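Local coordinates for oxidoreductase (Corynebacterium diphtheriae, PDB 3K1Y), which is probably a flavin-dependent oxidoreductase of the NADPH-dependent FMN reductase family, though its own substrate and reaction are not established, at residues L14-A19 with S33-V38; A40-S43 with A48-V51; L89-P94 with G102-F107; R148-P153 with A183-E188. One frame throughout, in Å; residues are numbered along the deposited sequence.

Contact 1: L14-A19 with S33-V38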
loop_
_atom_site.group_PDB
_atom_site.type_symbol
_atom_site.label_atom_id
_atom_site.label_comp_id
_atom_site.label_asym_id
_atom_site.label_seq_id
_atom_site.Cartn_x
_atom_site.Cartn_y
_atom_site.Cartn_z
ATOM N N LEU A 14 -23.161 -18.458 0.717
ATOM C CA LEU A 14 -22.383 -17.268 0.385
ATOM C C LEU A 14 -22.641 -16.217 1.458
ATOM O O LEU A 14 -23.792 -15.955 1.813
ATOM C CB LEU A 14 -22.787 -16.701 -0.982
ATOM C CG LEU A 14 -22.101 -15.382 -1.382
ATOM C CD1 LEU A 14 -20.594 -15.588 -1.467
ATOM C CD2 LEU A 14 -22.648 -14.881 -2.726
ATOM N N ALA A 15 -21.577 -15.635 1.995
ATOM C CA ALA A 15 -21.731 -14.592 3.005
ATOM C C ALA A 15 -21.369 -13.266 2.323
ATOM O O ALA A 15 -20.445 -13.210 1.512
ATOM C CB ALA A 15 -20.809 -14.867 4.191
ATOM N N VAL A 16 -22.106 -12.207 2.627
ATOM C CA VAL A 16 -21.839 -10.914 2.008
ATOM C C VAL A 16 -21.814 -9.829 3.067
ATOM O O VAL A 16 -22.819 -9.597 3.736
ATOM C CB VAL A 16 -22.933 -10.561 0.954
ATOM C CG1 VAL A 16 -22.698 -9.156 0.385
ATOM C CG2 VAL A 16 -22.940 -11.602 -0.161
ATOM N N ILE A 17 -20.666 -9.177 3.231
ATOM C CA ILE A 17 -20.543 -8.101 4.207
ATOM C C ILE A 17 -20.667 -6.784 3.457
ATOM O O ILE A 17 -19.988 -6.570 2.456
ATOM C CB ILE A 17 -19.171 -8.105 4.927
ATOM C CG1 ILE A 17 -18.874 -9.479 5.540
ATOM C CG2 ILE A 17 -19.171 -7.049 6.023
ATOM C CD1 ILE A 17 -19.888 -9.949 6.552
ATOM N N SER A 18 -21.530 -5.901 3.942
ATOM C CA SER A 18 -21.722 -4.609 3.300
ATOM C C SER A 18 -21.661 -3.531 4.374
ATOM O O SER A 18 -22.472 -3.527 5.301
ATOM C CB SER A 18 -23.073 -4.586 2.581
ATOM O OG SER A 18 -23.168 -3.464 1.733
ATOM N N ALA A 19 -20.709 -2.610 4.234
ATOM C CA ALA A 19 -20.494 -1.550 5.227
ATOM C C ALA A 19 -21.057 -0.160 4.906
ATOM O O ALA A 19 -20.609 0.838 5.470
ATOM C CB ALA A 19 -18.982 -1.445 5.537
ATOM N N SER A 33 -25.461 -6.831 -6.523
ATOM C CA SER A 33 -25.140 -7.178 -7.897
ATOM C C SER A 33 -24.140 -8.309 -7.880
ATOM O O SER A 33 -24.251 -9.264 -8.650
ATOM C CB SER A 33 -24.540 -5.989 -8.645
ATOM O OG SER A 33 -25.551 -5.074 -9.024
ATOM N N ILE A 34 -23.168 -8.212 -6.982
ATOM C CA ILE A 34 -22.150 -9.243 -6.903
ATOM C C ILE A 34 -22.735 -10.593 -6.493
ATOM O O ILE A 34 -22.491 -11.592 -7.164
ATOM C CB ILE A 34 -21.003 -8.847 -5.933
ATOM C CG1 ILE A 34 -20.336 -7.558 -6.417
ATOM C CG2 ILE A 34 -19.957 -9.966 -5.877
ATOM C CD1 ILE A 34 -19.079 -7.178 -5.666
ATOM N N SER A 35 -23.522 -10.636 -5.421
ATOM C CA SER A 35 -24.077 -11.919 -4.990
ATOM C C SER A 35 -25.096 -12.501 -5.959
ATOM O O SER A 35 -25.274 -13.715 -6.007
ATOM C CB SER A 35 -24.670 -11.821 -3.579
ATOM O OG SER A 35 -25.448 -10.658 -3.426
ATOM N N GLU A 36 -25.760 -11.646 -6.730
ATOM C CA GLU A 36 -26.733 -12.113 -7.719
ATOM C C GLU A 36 -25.969 -12.815 -8.835
ATOM O O GLU A 36 -26.347 -13.893 -9.282
ATOM C CB GLU A 36 -27.525 -10.939 -8.297
ATOM C CG GLU A 36 -28.950 -10.840 -7.768
ATOM C CD GLU A 36 -29.304 -9.450 -7.243
ATOM O OE1 GLU A 36 -29.175 -8.458 -8.000
ATOM O OE2 GLU A 36 -29.717 -9.356 -6.063
ATOM N N ALA A 37 -24.879 -12.198 -9.277
ATOM C CA ALA A 37 -24.056 -12.779 -10.326
ATOM C C ALA A 37 -23.420 -14.077 -9.799
ATOM O O ALA A 37 -23.287 -15.059 -10.533
ATOM C CB ALA A 37 -22.982 -11.783 -10.759
ATOM N N VAL A 38 -23.036 -14.088 -8.525
ATOM C CA VAL A 38 -22.448 -15.294 -7.959
ATOM C C VAL A 38 -23.522 -16.386 -7.981
ATOM O O VAL A 38 -23.244 -17.535 -8.334
ATOM C CB VAL A 38 -21.968 -15.088 -6.497
ATOM C CG1 VAL A 38 -21.283 -16.351 -5.997
ATOM C CG2 VAL A 38 -21.007 -13.923 -6.409
#

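Contact 2: A40-S43 with A48-V51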
loop_
_atom_site.group_PDB
_atom_site.type_symbol
_atom_site.label_atom_id
_atom_site.label_comp_id
_atom_site.label_asym_id
_atom_site.label_seq_id
_atom_site.Cartn_x
_atom_site.Cartn_y
_atom_site.Cartn_z
ATOM N N ALA A 40 -25.970 -16.735 -10.005
ATOM C CA ALA A 40 -26.129 -17.225 -11.365
ATOM C C ALA A 40 -24.961 -18.137 -11.726
ATOM O O ALA A 40 -25.159 -19.210 -12.298
ATOM C CB ALA A 40 -26.214 -16.056 -12.346
ATOM N N ALA A 41 -23.749 -17.704 -11.388
ATOM C CA ALA A 41 -22.541 -18.472 -11.688
ATOM C C ALA A 41 -22.547 -19.871 -11.058
ATOM O O ALA A 41 -22.078 -20.837 -11.676
ATOM C CB ALA A 41 -21.301 -17.694 -11.237
ATOM N N VAL A 42 -23.059 -19.982 -9.832
ATOM C CA VAL A 42 -23.129 -21.282 -9.167
ATOM C C VAL A 42 -24.251 -22.099 -9.812
ATOM O O VAL A 42 -24.191 -23.333 -9.880
ATOM C CB VAL A 42 -23.430 -21.142 -7.678
ATOM C CG1 VAL A 42 -23.777 -22.506 -7.095
ATOM C CG2 VAL A 42 -22.232 -20.558 -6.970
ATOM N N SER A 43 -25.272 -21.396 -10.290
ATOM C CA SER A 43 -26.386 -22.044 -10.946
ATOM C C SER A 43 -25.871 -22.647 -12.246
ATOM O O SER A 43 -26.217 -23.770 -12.592
ATOM C CB SER A 43 -27.492 -21.024 -11.225
ATOM O OG SER A 43 -28.578 -21.624 -11.906
ATOM N N ALA A 48 -26.973 -24.859 -6.271
ATOM C CA ALA A 48 -27.819 -23.810 -5.710
ATOM C C ALA A 48 -27.071 -23.015 -4.666
ATOM O O ALA A 48 -26.215 -23.552 -3.966
ATOM C CB ALA A 48 -29.082 -24.423 -5.094
ATOM N N LEU A 49 -27.423 -21.740 -4.541
ATOM C CA LEU A 49 -26.758 -20.859 -3.593
ATOM C C LEU A 49 -27.674 -20.235 -2.551
ATOM O O LEU A 49 -28.787 -19.797 -2.847
ATOM C CB LEU A 49 -26.057 -19.725 -4.341
ATOM C CG LEU A 49 -24.613 -19.365 -3.980
ATOM C CD1 LEU A 49 -24.374 -17.914 -4.397
ATOM C CD2 LEU A 49 -24.345 -19.539 -2.508
ATOM N N SER A 50 -27.181 -20.193 -1.322
ATOM C CA SER A 50 -27.893 -19.573 -0.212
ATOM C C SER A 50 -27.015 -18.356 0.084
ATOM O O SER A 50 -25.792 -18.481 0.185
ATOM C CB SER A 50 -27.929 -20.513 0.997
ATOM O OG SER A 50 -28.559 -19.899 2.110
ATOM N N VAL A 51 -27.624 -17.182 0.198
ATOM C CA VAL A 51 -26.854 -15.974 0.462
ATOM C C VAL A 51 -27.226 -15.327 1.786
ATOM O O VAL A 51 -28.403 -15.207 2.143
ATOM C CB VAL A 51 -26.998 -14.934 -0.698
ATOM C CG1 VAL A 51 -28.450 -14.753 -1.064
ATOM C CG2 VAL A 51 -26.407 -13.594 -0.283
#

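Contact 3: L89-P94 with G102-F107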
loop_
_atom_site.group_PDB
_atom_site.type_symbol
_atom_site.label_atom_id
_atom_site.label_comp_id
_atom_site.label_asym_id
_atom_site.label_seq_id
_atom_site.Cartn_x
_atom_site.Cartn_y
_atom_site.Cartn_z
ATOM N N LEU A 89 -17.449 -15.738 0.065
ATOM C CA LEU A 89 -17.667 -14.507 0.797
ATOM C C LEU A 89 -17.484 -13.306 -0.095
ATOM O O LEU A 89 -16.656 -13.318 -1.001
ATOM C CB LEU A 89 -16.688 -14.408 1.969
ATOM C CG LEU A 89 -16.497 -13.005 2.551
ATOM C CD1 LEU A 89 -17.702 -12.667 3.401
ATOM C CD2 LEU A 89 -15.207 -12.941 3.371
ATOM N N VAL A 90 -18.265 -12.270 0.177
ATOM C CA VAL A 90 -18.196 -11.023 -0.562
ATOM C C VAL A 90 -18.167 -9.895 0.464
ATOM O O VAL A 90 -18.957 -9.888 1.411
ATOM C CB VAL A 90 -19.423 -10.841 -1.473
ATOM C CG1 VAL A 90 -19.407 -9.445 -2.104
ATOM C CG2 VAL A 90 -19.416 -11.911 -2.544
ATOM N N VAL A 91 -17.242 -8.958 0.282
ATOM C CA VAL A 91 -17.108 -7.823 1.181
ATOM C C VAL A 91 -17.144 -6.544 0.362
ATOM O O VAL A 91 -16.435 -6.412 -0.637
ATOM C CB VAL A 91 -15.779 -7.873 2.006
ATOM C CG1 VAL A 91 -15.784 -9.083 2.923
ATOM C CG2 VAL A 91 -14.558 -7.908 1.074
ATOM N N ALA A 92 -17.987 -5.610 0.779
ATOM C CA ALA A 92 -18.127 -4.350 0.069
ATOM C C ALA A 92 -18.013 -3.222 1.068
ATOM O O ALA A 92 -18.578 -3.289 2.159
ATOM C CB ALA A 92 -19.472 -4.287 -0.636
ATOM N N THR A 93 -17.278 -2.184 0.695
ATOM C CA THR A 93 -17.103 -1.056 1.584
ATOM C C THR A 93 -17.099 0.276 0.866
ATOM O O THR A 93 -16.596 0.395 -0.248
ATOM C CB THR A 93 -15.760 -1.141 2.366
ATOM O OG1 THR A 93 -15.664 -0.038 3.278
ATOM C CG2 THR A 93 -14.570 -1.057 1.401
ATOM N N PRO A 94 -17.724 1.286 1.476
ATOM C CA PRO A 94 -17.708 2.597 0.835
ATOM C C PRO A 94 -16.269 3.056 1.103
ATOM O O PRO A 94 -15.521 2.376 1.811
ATOM C CB PRO A 94 -18.745 3.392 1.632
ATOM C CG PRO A 94 -18.782 2.690 2.957
ATOM C CD PRO A 94 -18.699 1.245 2.578
ATOM N N GLY A 102 -13.868 2.488 8.953
ATOM C CA GLY A 102 -13.444 2.038 10.261
ATOM C C GLY A 102 -14.392 0.944 10.719
ATOM O O GLY A 102 -13.964 -0.046 11.314
ATOM N N LEU A 103 -15.681 1.116 10.423
ATOM C CA LEU A 103 -16.694 0.139 10.811
ATOM C C LEU A 103 -16.448 -1.199 10.106
ATOM O O LEU A 103 -16.614 -2.272 10.693
ATOM C CB LEU A 103 -18.092 0.660 10.477
ATOM C CG LEU A 103 -19.271 -0.279 10.780
ATOM C CD1 LEU A 103 -19.395 -0.486 12.286
ATOM C CD2 LEU A 103 -20.566 0.317 10.203
ATOM N N PHE A 104 -16.061 -1.123 8.838
ATOM C CA PHE A 104 -15.758 -2.307 8.062
ATOM C C PHE A 104 -14.585 -2.974 8.771
ATOM O O PHE A 104 -14.599 -4.182 9.030
ATOM C CB PHE A 104 -15.355 -1.887 6.644
ATOM C CG PHE A 104 -14.875 -3.017 5.767
ATOM C CD1 PHE A 104 -15.774 -3.754 5.005
ATOM C CD2 PHE A 104 -13.507 -3.296 5.652
ATOM C CE1 PHE A 104 -15.327 -4.751 4.130
ATOM C CE2 PHE A 104 -13.048 -4.286 4.787
ATOM C CZ PHE A 104 -13.963 -5.017 4.017
ATOM N N LYS A 105 -13.576 -2.174 9.100
ATOM C CA LYS A 105 -12.383 -2.697 9.758
ATOM C C LYS A 105 -12.707 -3.310 11.114
ATOM O O LYS A 105 -12.174 -4.364 11.476
ATOM C CB LYS A 105 -11.334 -1.592 9.933
ATOM C CG LYS A 105 -10.005 -2.068 10.536
ATOM C CD LYS A 105 -9.411 -3.222 9.717
ATOM C CE LYS A 105 -7.911 -3.385 9.955
ATOM N NZ LYS A 105 -7.537 -3.614 11.379
HETATM N N MSE A 106 -13.582 -2.652 11.860
HETATM C CA MSE A 106 -13.947 -3.135 13.175
HETATM C C MSE A 106 -14.444 -4.570 13.130
HETATM O O MSE A 106 -14.001 -5.411 13.911
HETATM C CB MSE A 106 -15.014 -2.235 13.779
HETATM C CG MSE A 106 -15.254 -2.476 15.251
HETATM SE SE MSE A 106 -16.413 -1.117 15.946
HETATM C CE MSE A 106 -15.119 0.329 16.095
ATOM N N PHE A 107 -15.361 -4.853 12.213
ATOM C CA PHE A 107 -15.909 -6.198 12.084
ATOM C C PHE A 107 -14.773 -7.213 12.000
ATOM O O PHE A 107 -14.696 -8.140 12.813
ATOM C CB PHE A 107 -16.796 -6.309 10.839
ATOM C CG PHE A 107 -17.391 -7.685 10.636
ATOM C CD1 PHE A 107 -18.421 -8.145 11.455
ATOM C CD2 PHE A 107 -16.909 -8.525 9.633
ATOM C CE1 PHE A 107 -18.966 -9.426 11.275
ATOM C CE2 PHE A 107 -17.442 -9.800 9.444
ATOM C CZ PHE A 107 -18.477 -10.251 10.271
#

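Contact 4: R148-P153 with A183-E188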
loop_
_atom_site.group_PDB
_atom_site.type_symbol
_atom_site.label_atom_id
_atom_site.label_comp_id
_atom_site.label_asym_id
_atom_site.label_seq_id
_atom_site.Cartn_x
_atom_site.Cartn_y
_atom_site.Cartn_z
ATOM N N ARG A 148 -5.451 -15.049 5.524
ATOM C CA ARG A 148 -5.315 -16.227 4.691
ATOM C C ARG A 148 -6.535 -16.579 3.852
ATOM O O ARG A 148 -6.734 -17.739 3.487
ATOM C CB ARG A 148 -4.884 -17.419 5.549
ATOM C CG ARG A 148 -3.542 -17.215 6.239
ATOM C CD ARG A 148 -3.235 -18.364 7.172
ATOM N NE ARG A 148 -3.152 -19.637 6.459
ATOM C CZ ARG A 148 -3.127 -20.822 7.056
ATOM N NH1 ARG A 148 -3.179 -20.890 8.377
ATOM N NH2 ARG A 148 -3.056 -21.934 6.337
ATOM N N ALA A 149 -7.353 -15.578 3.548
ATOM C CA ALA A 149 -8.511 -15.793 2.685
ATOM C C ALA A 149 -7.949 -15.847 1.255
ATOM O O ALA A 149 -6.969 -15.164 0.949
ATOM C CB ALA A 149 -9.478 -14.630 2.808
ATOM N N VAL A 150 -8.524 -16.664 0.380
ATOM C CA VAL A 150 -8.011 -16.681 -0.983
ATOM C C VAL A 150 -8.878 -15.692 -1.752
ATOM O O VAL A 150 -10.063 -15.931 -1.986
ATOM C CB VAL A 150 -8.023 -18.140 -1.632
ATOM C CG1 VAL A 150 -8.325 -19.190 -0.575
ATOM C CG2 VAL A 150 -8.988 -18.227 -2.799
ATOM N N VAL A 151 -8.282 -14.556 -2.108
ATOM C CA VAL A 151 -8.997 -13.501 -2.829
ATOM C C VAL A 151 -8.914 -13.640 -4.344
ATOM O O VAL A 151 -7.818 -13.624 -4.921
ATOM C CB VAL A 151 -8.459 -12.106 -2.438
ATOM C CG1 VAL A 151 -9.151 -11.026 -3.258
ATOM C CG2 VAL A 151 -8.692 -11.862 -0.957
ATOM N N VAL A 152 -10.070 -13.762 -4.996
ATOM C CA VAL A 152 -10.064 -13.905 -6.443
ATOM C C VAL A 152 -9.442 -12.666 -7.066
ATOM O O VAL A 152 -9.659 -11.539 -6.598
ATOM C CB VAL A 152 -11.475 -14.145 -7.016
ATOM C CG1 VAL A 152 -12.115 -15.314 -6.293
ATOM C CG2 VAL A 152 -12.327 -12.889 -6.925
ATOM N N PRO A 153 -8.639 -12.861 -8.121
ATOM C CA PRO A 153 -7.938 -11.808 -8.858
ATOM C C PRO A 153 -8.771 -10.588 -9.227
ATOM O O PRO A 153 -8.273 -9.461 -9.222
ATOM C CB PRO A 153 -7.436 -12.538 -10.099
ATOM C CG PRO A 153 -7.180 -13.915 -9.589
ATOM C CD PRO A 153 -8.421 -14.169 -8.763
ATOM N N ALA A 183 -17.306 -18.436 -8.067
ATOM C CA ALA A 183 -18.172 -19.604 -8.234
ATOM C C ALA A 183 -17.360 -20.881 -8.406
ATOM O O ALA A 183 -17.745 -21.937 -7.906
ATOM C CB ALA A 183 -19.110 -19.413 -9.420
ATOM N N SER A 184 -16.241 -20.793 -9.114
ATOM C CA SER A 184 -15.411 -21.968 -9.305
ATOM C C SER A 184 -14.851 -22.469 -7.987
ATOM O O SER A 184 -14.899 -23.669 -7.712
ATOM C CB SER A 184 -14.264 -21.681 -10.274
ATOM O OG SER A 184 -14.682 -21.895 -11.605
ATOM N N LEU A 185 -14.299 -21.565 -7.178
ATOM C CA LEU A 185 -13.753 -21.976 -5.886
ATOM C C LEU A 185 -14.880 -22.574 -5.043
ATOM O O LEU A 185 -14.698 -23.585 -4.366
ATOM C CB LEU A 185 -13.126 -20.785 -5.139
ATOM C CG LEU A 185 -11.698 -20.285 -5.436
ATOM C CD1 LEU A 185 -11.011 -21.152 -6.479
ATOM C CD2 LEU A 185 -11.763 -18.839 -5.894
ATOM N N ILE A 186 -16.055 -21.959 -5.110
ATOM C CA ILE A 186 -17.199 -22.429 -4.340
ATOM C C ILE A 186 -17.636 -23.873 -4.608
ATOM O O ILE A 186 -17.837 -24.643 -3.667
ATOM C CB ILE A 186 -18.425 -21.490 -4.529
ATOM C CG1 ILE A 186 -18.111 -20.123 -3.909
ATOM C CG2 ILE A 186 -19.681 -22.120 -3.900
ATOM C CD1 ILE A 186 -19.276 -19.193 -3.824
ATOM N N VAL A 187 -17.782 -24.248 -5.876
ATOM C CA VAL A 187 -18.231 -25.603 -6.200
ATOM C C VAL A 187 -17.095 -26.606 -6.167
ATOM O O VAL A 187 -17.320 -27.812 -6.192
ATOM C CB VAL A 187 -18.920 -25.658 -7.589
ATOM C CG1 VAL A 187 -20.049 -24.642 -7.635
ATOM C CG2 VAL A 187 -17.903 -25.402 -8.704
ATOM N N GLU A 188 -15.874 -26.093 -6.110
ATOM C CA GLU A 188 -14.682 -26.923 -6.057
ATOM C C GLU A 188 -14.599 -27.592 -4.689
ATOM O O GLU A 188 -14.368 -28.798 -4.586
ATOM C CB GLU A 188 -13.453 -26.050 -6.275
ATOM C CG GLU A 188 -12.128 -26.783 -6.248
ATOM C CD GLU A 188 -10.977 -25.844 -5.944
ATOM O OE1 GLU A 188 -10.891 -25.362 -4.792
ATOM O OE2 GLU A 188 -10.170 -25.576 -6.859
#

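Contact 1: L14-A19 with S33-V38
Leu14 and Val16 meet Ser35 and Val38 without any ring, amide or other flat side chain between them, so there are no faces or edges here to cover: the contact is made by aliphatic carbons alone, namely methyls, the Ser35 methylene and the branch carbon of Val38. The CG of Leu14 stands anti to the backbone N (chi1 176°), which carries the branch out from strand 12-18 toward helix 26-44, and CD2 reaches two helix residues one turn apart. It lies 3.8 Å from Ser35 CB and also 3.8 Å from Val38 CB. Leu14 and Val38 come at each other tip to tip. Two residues along the strand, Val16 brings CG2 to the same methylene, 3.8 Å from Ser35 CB, leaving that carbon touched by both strand side chains.

Strand and helix run nearly antiparallel, at 168°, with their axes 9.9 Å apart. This is the first half of a beta-alpha-beta crossover in the flavodoxin-like sheet, which returns to strand 49-55. Leu49 and Val51 of that strand continue the apolar layer beside Leu14 and Val16, and Val90 packs against both on the strand to the other side.

Ser35 is the polar exception. With chi1 at 45°, OG turns back to its own helix and bonds to Ala31 O, with a weaker bond to Asp32 O. The hydroxyl is thus satisfied within the helix, and its carbon is what the strand meets. Nothing polar crosses the interface, so the buried contact relies on close packing and exclusion of water rather than on directional bonds.

Contact 2: A40-S43 with A48-V51
Val42 and Leu49 form the tight part of this contact, where the last turns of helix 26-44 pass the start of strand 49-55. The two side chains cross at about a right angle. Val42 CG2 touches the branch point of its partner, 4.0 Å from Leu49 CG, and the other methyl is left for the backbone: CG1 sits 4.1 Å from Ala48 N and equally far from Ala48 O. One beta-branched residue therefore spans the last loop residue and the first strand residue. Its torsion makes this possible, since chi1 of 168° sets CG1 anti to the backbone N and turns CG2 toward the leucine. Val42 is buried, and no hydrogen bond joins the two segments.

The Ala48 side is looser. Its CB points away from the helix and comes no nearer than 6.0 Å to it, so the helix meets the backbone of this residue rather than its methyl. Ala48 is exposed and, like Ser43, touches a neighbouring molecule in the crystal.

Between the segments lies a tight connection in which Arg45 NE bonds to Ala41 O and Glu47 packs on Val42. The chain thus leaves the helix and enters the strand within a few residues, completing the beta-alpha-beta crossover begun by strand 12-18. Further out, Val38 and Thr39, about a turn or more earlier in the helix, back Leu49. Ala183 of helix 165-188 packs against Ala41 and Val42, so the end of helix 26-44 lies beside that helix while Val42 meets strand 49-55, the outermost strand of the sheet within the chain.

Contact 3: L89-P94 with G102-F107
Phe104 sets a ring face against Thr93 and a ring edge against Val91, joining strand 88-94 to helix 102-110 in a flavodoxin-like fold, within the beta-alpha-beta unit that returns through strand 120-127. The ring is thrown toward the sheet by a first torsion of 174°, with CG anti to the backbone N. The second torsion, close to perpendicular, then stands the ring across the CA-CB bond and presents one face to the threonine.

Thr93 CB sits over that face, 3.7 Å from Phe104 CD1. It is 24° off the ring normal, a CH-pi contact displaced toward the rim. Val91 meets the same ring quite differently: its CB lies near the ring plane at the edge, 3.8 Å from Phe104 CE1. Both strand side chains cross the phenylalanine at about a right angle. Leu140 and Leu143 of helix 135-146 also pack on Phe104, and the ring of Phe108 meets it with the two planes inclined.

The helix faces a second subunit as well. There Lys105 NZ bonds to Phe96 O and Tyr100 O of that subunit, besides its salt bridge to Asp109 of its own chain.

Thr93 places OG1 opposite its own N across the CA-CB bond, where it accepts a bond from Thr101 N and donates to Pro94 O at 2.8 Å, in the carbonyl plane and on a lone pair, with a C=O...OG1 angle of 137°.

Contact 4: R148-P153 with A183-E188
Leu185 reaches Val152 and Val150 with a single methyl. Its CD2 lies 3.6 Å from Val152 CG1, and the more distant partner is Val150 CG2, 4.2 Å from the same Leu185 CD2. The side chains of Leu185 and Val152 pass one another in opposite senses, meeting through one methyl from each. A chi1 of -82° in Leu185 directs the branch by setting CG anti to the carbonyl carbon.

Around this first shell, Pro120 packs on Leu185 and Ile122 on Val152, both from strand 120-127. Val150 and Val152 are tied to Thr121 of that strand by backbone bonds, and Val152 O takes a further bond from Arg141 NH2. The contact thus joins the weakly bonded start of strand 150-159, outermost in the parallel, flavodoxin-like sheet within this chain, to the final turns of helix 165-188, which also packs on helix 26-44 through Ile186 and Val38.

The chain enters this strand from a Schellman motif that ends helix 135-146. Arg148, with positive phi, is its C-prime residue; Ala149 N bonds to Leu144 O and Arg148 N to Ser145 O. On the outer side, Pro153 of a third subunit packs against Val150, and Pro153 of this chain against Ala149 of that subunit.

All four contacts pin helices to one parallel sheet. Contacts 1 and 2 share helix 26-44 and lie about 11 Å apart between centres; Leu14 N lies 2.7 Å from Ser50 O, a probable hydrogen bond tying their strands. Contact 3 joins contact 1 through the neighbouring strand, where Ile17 N is 2.6 Å from Val90 O. Contact 4 meets the first two through helix 165-188: Ala183 CB lies 3.3 Å from Ala41 CB, and Ile186 reaches Val38. Contacts 2 and 3 are about 22 Å apart between centres and do not touch. In flavodoxin-like proteins the flavin binds at the carboxyl ends of the strands, probably nearer contact 3 than contact 2.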